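PDB 3ZS6: periplasmic oligopeptide-binding protein from Burkholderia pseudomallei, which probably binds oligopeptides in the periplasm and delivers them to an ABC transporter for uptake into the cell. Local coordinates for residues 260-265 against 401-406; 284-289 against 468-473. All coordinates share one frame; numbering follows the deposited sequence.

Contact 1. Residues 260-265 against 401-406; sequences ATYYYY and IARDGW
Tyr263 and Asp404 face each other as a hydrogen-bonded pair of two antiparallel strands, their side chains running side by side in the same direction. Asp404 CB sits over one face of the Tyr263 ring, 3.8 Å from its centroid, as a CH-pi contact; the planes of ring and carboxylate are nearly parallel, 16° apart. Tyr263 CG stands between its backbone N and carbonyl carbon (chi1 72°), turned toward the Asp404 strand. Tyr263 CE2 lies 3.6 Å from Gly405 N. On this face of the sheet Tyr265 CD1 also packs on the small Ala402 CB at 3.9 Å. On the face with Tyr262 and Tyr264 the bent Arg403 chain crosses Tyr262 at about a right angle, Arg403 CG 3.3 Å from Tyr262 OH, a hydroxyl bonded to His361. Gly405 has no side chain, and Arg403 NH1 fills that flank of the strand, 3.9 Å from Gly405 CA. Gly405 N reaches Asp404 OD1 at 2.6 Å by the anti lone pair, and two waters link OD1 and OD2 to Tyr263 OH. Arg403 NH1 makes a salt bridge to the backbone of the bound peptide, and Gly405 hydrogen-bonds that backbone too, which would let the strand hold peptides largely without regard to sequence.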
# COMPACT_ATOMS: atom_id res chain seq x y z
N ALA A 260 -2.25 -8.28 1.69
CA ALA A 260 -2.99 -7.14 1.17
C ALA A 260 -4.48 -7.46 1.20
O ALA A 260 -4.88 -8.60 0.95
CB ALA A 260 -2.52 -6.82 -0.27
N THR A 261 -5.29 -6.45 1.51
CA THR A 261 -6.73 -6.65 1.69
C THR A 261 -7.55 -5.75 0.77
O THR A 261 -7.30 -4.54 0.69
CB THR A 261 -7.14 -6.38 3.17
OG1 THR A 261 -6.36 -7.21 4.04
CG2 THR A 261 -8.63 -6.65 3.40
N TYR A 262 -8.52 -6.34 0.09
CA TYR A 262 -9.43 -5.63 -0.80
C TYR A 262 -10.68 -5.33 0.02
O TYR A 262 -11.26 -6.23 0.65
CB TYR A 262 -9.76 -6.53 -2.00
CG TYR A 262 -10.53 -5.90 -3.15
CD1 TYR A 262 -11.85 -5.51 -3.00
CD2 TYR A 262 -9.94 -5.78 -4.41
CE1 TYR A 262 -12.56 -4.96 -4.07
CE2 TYR A 262 -10.65 -5.25 -5.48
CZ TYR A 262 -11.96 -4.84 -5.31
OH TYR A 262 -12.66 -4.31 -6.38
N TYR A 263 -11.10 -4.08 0.04
CA TYR A 263 -12.22 -3.69 0.88
C TYR A 263 -12.93 -2.44 0.39
O TYR A 263 -12.38 -1.65 -0.41
CB TYR A 263 -11.76 -3.48 2.33
CG TYR A 263 -10.92 -2.23 2.56
CD1 TYR A 263 -11.52 -1.03 2.90
CD2 TYR A 263 -9.53 -2.27 2.45
CE1 TYR A 263 -10.76 0.12 3.13
CE2 TYR A 263 -8.75 -1.13 2.68
CZ TYR A 263 -9.38 0.06 3.02
OH TYR A 263 -8.63 1.20 3.25
N TYR A 264 -14.16 -2.26 0.85
CA TYR A 264 -14.92 -1.07 0.51
C TYR A 264 -14.85 -0.04 1.63
O TYR A 264 -15.19 -0.30 2.79
CB TYR A 264 -16.38 -1.41 0.17
CG TYR A 264 -16.59 -1.88 -1.26
CD1 TYR A 264 -15.60 -1.76 -2.22
CD2 TYR A 264 -17.79 -2.45 -1.64
CE1 TYR A 264 -15.81 -2.20 -3.53
CE2 TYR A 264 -18.01 -2.88 -2.94
CZ TYR A 264 -17.02 -2.76 -3.88
OH TYR A 264 -17.25 -3.20 -5.18
N TYR A 265 -14.38 1.13 1.25
CA TYR A 265 -14.38 2.30 2.11
C TYR A 265 -15.82 2.69 2.35
O TYR A 265 -16.66 2.56 1.46
CB TYR A 265 -13.64 3.39 1.34
CG TYR A 265 -13.84 4.84 1.69
CD1 TYR A 265 -15.05 5.49 1.43
CD2 TYR A 265 -12.78 5.60 2.16
CE1 TYR A 265 -15.21 6.84 1.70
CE2 TYR A 265 -12.92 6.94 2.44
CZ TYR A 265 -14.13 7.56 2.20
OH TYR A 265 -14.26 8.89 2.47
N ILE A 401 -19.46 5.14 -0.66
CA ILE A 401 -18.90 3.80 -0.65
C ILE A 401 -17.90 3.79 -1.78
O ILE A 401 -18.21 4.26 -2.88
CB ILE A 401 -19.98 2.74 -0.91
CG1 ILE A 401 -21.14 2.89 0.07
CG2 ILE A 401 -19.37 1.35 -0.84
CD1 ILE A 401 -22.25 1.86 -0.10
N ALA A 402 -16.70 3.29 -1.53
CA ALA A 402 -15.63 3.37 -2.53
C ALA A 402 -14.74 2.13 -2.53
O ALA A 402 -14.47 1.54 -1.49
CB ALA A 402 -14.80 4.63 -2.32
N ARG A 403 -14.33 1.72 -3.73
CA ARG A 403 -13.36 0.65 -3.88
C ARG A 403 -12.05 1.08 -3.18
O ARG A 403 -11.56 2.20 -3.40
CB ARG A 403 -13.11 0.36 -5.36
CG ARG A 403 -12.62 -1.07 -5.66
CD ARG A 403 -11.22 -1.30 -5.08
NE ARG A 403 -10.24 -0.46 -5.74
CZ ARG A 403 -8.94 -0.41 -5.42
NH1 ARG A 403 -8.46 -1.16 -4.44
NH2 ARG A 403 -8.12 0.39 -6.10
N ASP A 404 -11.51 0.22 -2.34
CA ASP A 404 -10.26 0.51 -1.65
C ASP A 404 -9.46 -0.78 -1.50
O ASP A 404 -9.89 -1.84 -1.94
CB ASP A 404 -10.51 1.15 -0.28
CG ASP A 404 -9.40 2.12 0.15
OD1 ASP A 404 -8.21 1.86 -0.15
OD2 ASP A 404 -9.71 3.14 0.78
N GLY A 405 -8.29 -0.69 -0.86
CA GLY A 405 -7.40 -1.83 -0.72
C GLY A 405 -6.07 -1.37 -0.15
O GLY A 405 -5.58 -0.30 -0.50
N TRP A 406 -5.48 -2.19 0.72
CA TRP A 406 -4.23 -1.81 1.38
C TRP A 406 -3.22 -2.95 1.28
O TRP A 406 -3.55 -4.10 1.58
CB TRP A 406 -4.52 -1.49 2.85
CG TRP A 406 -3.35 -0.98 3.64
CD1 TRP A 406 -2.59 -1.70 4.53
CD2 TRP A 406 -2.82 0.35 3.65
NE1 TRP A 406 -1.62 -0.90 5.09
CE2 TRP A 406 -1.74 0.37 4.57
CE3 TRP A 406 -3.15 1.52 2.97
CZ2 TRP A 406 -0.99 1.51 4.81
CZ3 TRP A 406 -2.40 2.67 3.22
CH2 TRP A 406 -1.34 2.66 4.13
O HOH W 1 -6.55 2.02 1.89
O HOH W 2 -9.87 3.28 3.88

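Contact 2. Residues 284-289 against 468-473; sequences MVLDRE and PMVPLF
Arg288 starts with CG anti to its carbonyl carbon (chi1 -60°) and then runs extended from CG to NE, which carries NE to the carbonyl of Pro471. Arg288 NE donates to Pro471 O over 3.1 Å, with 155° at the hydrogen and the oxygen near the guanidinium plane at its edge; NH2 adds a weak, longer bond to the same oxygen. On the way the aliphatic part passes Leu472 O, Arg288 CD lying 3.5 Å from it. Leu286, with CD1 anti to CA (chi2 169°), brings that methyl against Leu472 CD2 at 3.6 Å and Val470 CG1 at 3.8 Å, the leucines crossing obliquely and the valine at about a right angle. The join is between the turn linking helices 276-285 and 288-296, where Asp287 is the N-cap of the second helix, and strand 470-480, which carries a classic beta bulge: Leu472 and Phe473 both face Tyr262. Val470 CG1 also touches Arg288 NH2, 3.8 Å away, so the same methyl meets both the leucine and the guanidinium. NH2 has its stronger partner in Ala283 O, near the end of the first helix, while Trp372 and Glu371 of helix 359-376 pack on Leu286.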
# COMPACT_ATOMS: atom_id res chain seq x y z
N MET A 284 -22.73 -7.82 6.02
CA MET A 284 -23.09 -9.21 6.29
C MET A 284 -23.89 -9.85 5.17
O MET A 284 -23.99 -11.07 5.10
CB MET A 284 -23.85 -9.33 7.62
CG MET A 284 -25.25 -8.77 7.62
SD MET A 284 -25.98 -8.77 9.27
CE MET A 284 -25.69 -10.46 9.78
N VAL A 285 -24.45 -9.04 4.27
CA VAL A 285 -25.24 -9.59 3.18
C VAL A 285 -24.42 -10.04 1.95
O VAL A 285 -24.86 -10.90 1.18
CB VAL A 285 -26.35 -8.59 2.77
CG1 VAL A 285 -26.78 -8.81 1.35
CG2 VAL A 285 -27.54 -8.71 3.74
N LEU A 286 -23.22 -9.47 1.78
CA LEU A 286 -22.38 -9.82 0.63
C LEU A 286 -21.82 -11.24 0.73
O LEU A 286 -21.21 -11.61 1.73
CB LEU A 286 -21.22 -8.82 0.49
CG LEU A 286 -21.51 -7.33 0.38
CD1 LEU A 286 -20.21 -6.53 0.53
CD2 LEU A 286 -22.22 -6.98 -0.92
N ASP A 287 -22.02 -12.02 -0.32
CA ASP A 287 -21.54 -13.40 -0.37
C ASP A 287 -20.12 -13.45 -0.95
O ASP A 287 -19.94 -13.46 -2.17
CB ASP A 287 -22.49 -14.25 -1.22
CG ASP A 287 -22.30 -15.74 -1.02
OD1 ASP A 287 -21.16 -16.17 -0.74
OD2 ASP A 287 -23.30 -16.48 -1.14
N ARG A 288 -19.12 -13.47 -0.07
CA ARG A 288 -17.72 -13.41 -0.48
C ARG A 288 -17.24 -14.73 -1.06
O ARG A 288 -16.21 -14.79 -1.75
CB ARG A 288 -16.84 -13.00 0.71
CG ARG A 288 -17.19 -11.63 1.31
CD ARG A 288 -16.66 -11.52 2.74
NE ARG A 288 -16.95 -10.23 3.34
CZ ARG A 288 -18.18 -9.83 3.68
NH1 ARG A 288 -19.23 -10.63 3.46
NH2 ARG A 288 -18.36 -8.63 4.22
N GLU A 289 -17.98 -15.80 -0.79
CA GLU A 289 -17.65 -17.11 -1.32
C GLU A 289 -17.93 -17.12 -2.82
O GLU A 289 -17.08 -17.52 -3.62
CB GLU A 289 -18.46 -18.20 -0.61
CG GLU A 289 -17.65 -19.45 -0.30
CD GLU A 289 -17.06 -20.09 -1.54
OE1 GLU A 289 -17.73 -20.06 -2.60
OE2 GLU A 289 -15.93 -20.62 -1.47
N PRO A 468 -16.14 -0.42 10.43
CA PRO A 468 -15.76 0.89 9.89
C PRO A 468 -15.57 0.87 8.38
O PRO A 468 -15.71 1.91 7.74
CB PRO A 468 -14.44 1.19 10.61
CG PRO A 468 -13.91 -0.16 11.05
CD PRO A 468 -15.16 -0.94 11.40
N MET A 469 -15.25 -0.30 7.82
CA MET A 469 -15.22 -0.50 6.37
C MET A 469 -15.70 -1.92 6.08
O MET A 469 -16.06 -2.65 7.00
CB MET A 469 -13.81 -0.27 5.80
CG MET A 469 -12.71 -1.10 6.47
SD MET A 469 -11.86 -0.23 7.82
CE MET A 469 -10.78 0.87 6.89
N VAL A 470 -15.68 -2.32 4.81
CA VAL A 470 -16.18 -3.65 4.44
C VAL A 470 -15.14 -4.48 3.73
O VAL A 470 -15.01 -4.42 2.50
CB VAL A 470 -17.43 -3.55 3.53
CG1 VAL A 470 -17.96 -4.94 3.21
CG2 VAL A 470 -18.51 -2.67 4.17
N PRO A 471 -14.38 -5.28 4.49
CA PRO A 471 -13.40 -6.19 3.90
C PRO A 471 -14.08 -7.21 3.01
O PRO A 471 -15.15 -7.72 3.38
CB PRO A 471 -12.78 -6.88 5.12
CG PRO A 471 -12.94 -5.87 6.23
CD PRO A 471 -14.30 -5.26 5.97
N LEU A 472 -13.47 -7.53 1.87
CA LEU A 472 -14.05 -8.47 0.92
C LEU A 472 -13.20 -9.73 0.75
O LEU A 472 -13.71 -10.84 0.89
CB LEU A 472 -14.26 -7.79 -0.45
CG LEU A 472 -15.30 -6.67 -0.47
CD1 LEU A 472 -15.40 -6.04 -1.85
CD2 LEU A 472 -16.67 -7.20 -0.01
N PHE A 473 -11.92 -9.56 0.42
CA PHE A 473 -11.05 -10.71 0.26
C PHE A 473 -9.58 -10.33 0.32
O PHE A 473 -9.22 -9.15 0.25
CB PHE A 473 -11.35 -11.47 -1.04
CG PHE A 473 -11.32 -10.60 -2.26
CD1 PHE A 473 -10.11 -10.27 -2.86
CD2 PHE A 473 -12.50 -10.10 -2.81
CE1 PHE A 473 -10.07 -9.46 -3.98
CE2 PHE A 473 -12.47 -9.29 -3.94
CZ PHE A 473 -11.25 -8.97 -4.53

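Overall arrangement
Of the four segments, 260-265, on strand 260-266, comes first along the chain, followed by helix 276-285 and the short turn that leads into helix 288-296. Contact 1 closes when strand 401-407 returns beside 260-266, 136 residues later; contact 2 closes when 468-473 comes back to the turn, across 179 residues. The segments alternate, so the two closures cross and neither nests in the other. Their centres lie about 10 Å apart. Strand 260-266 is the shared element: 401-407 pairs on one edge and 470-480 on the other, with Tyr262 O 2.8 Å from Leu472 N. Contact 1 thus builds the sheet at the bound peptide, and contact 2 ties the turn between helices 276-285 and 288-296 to that sheet.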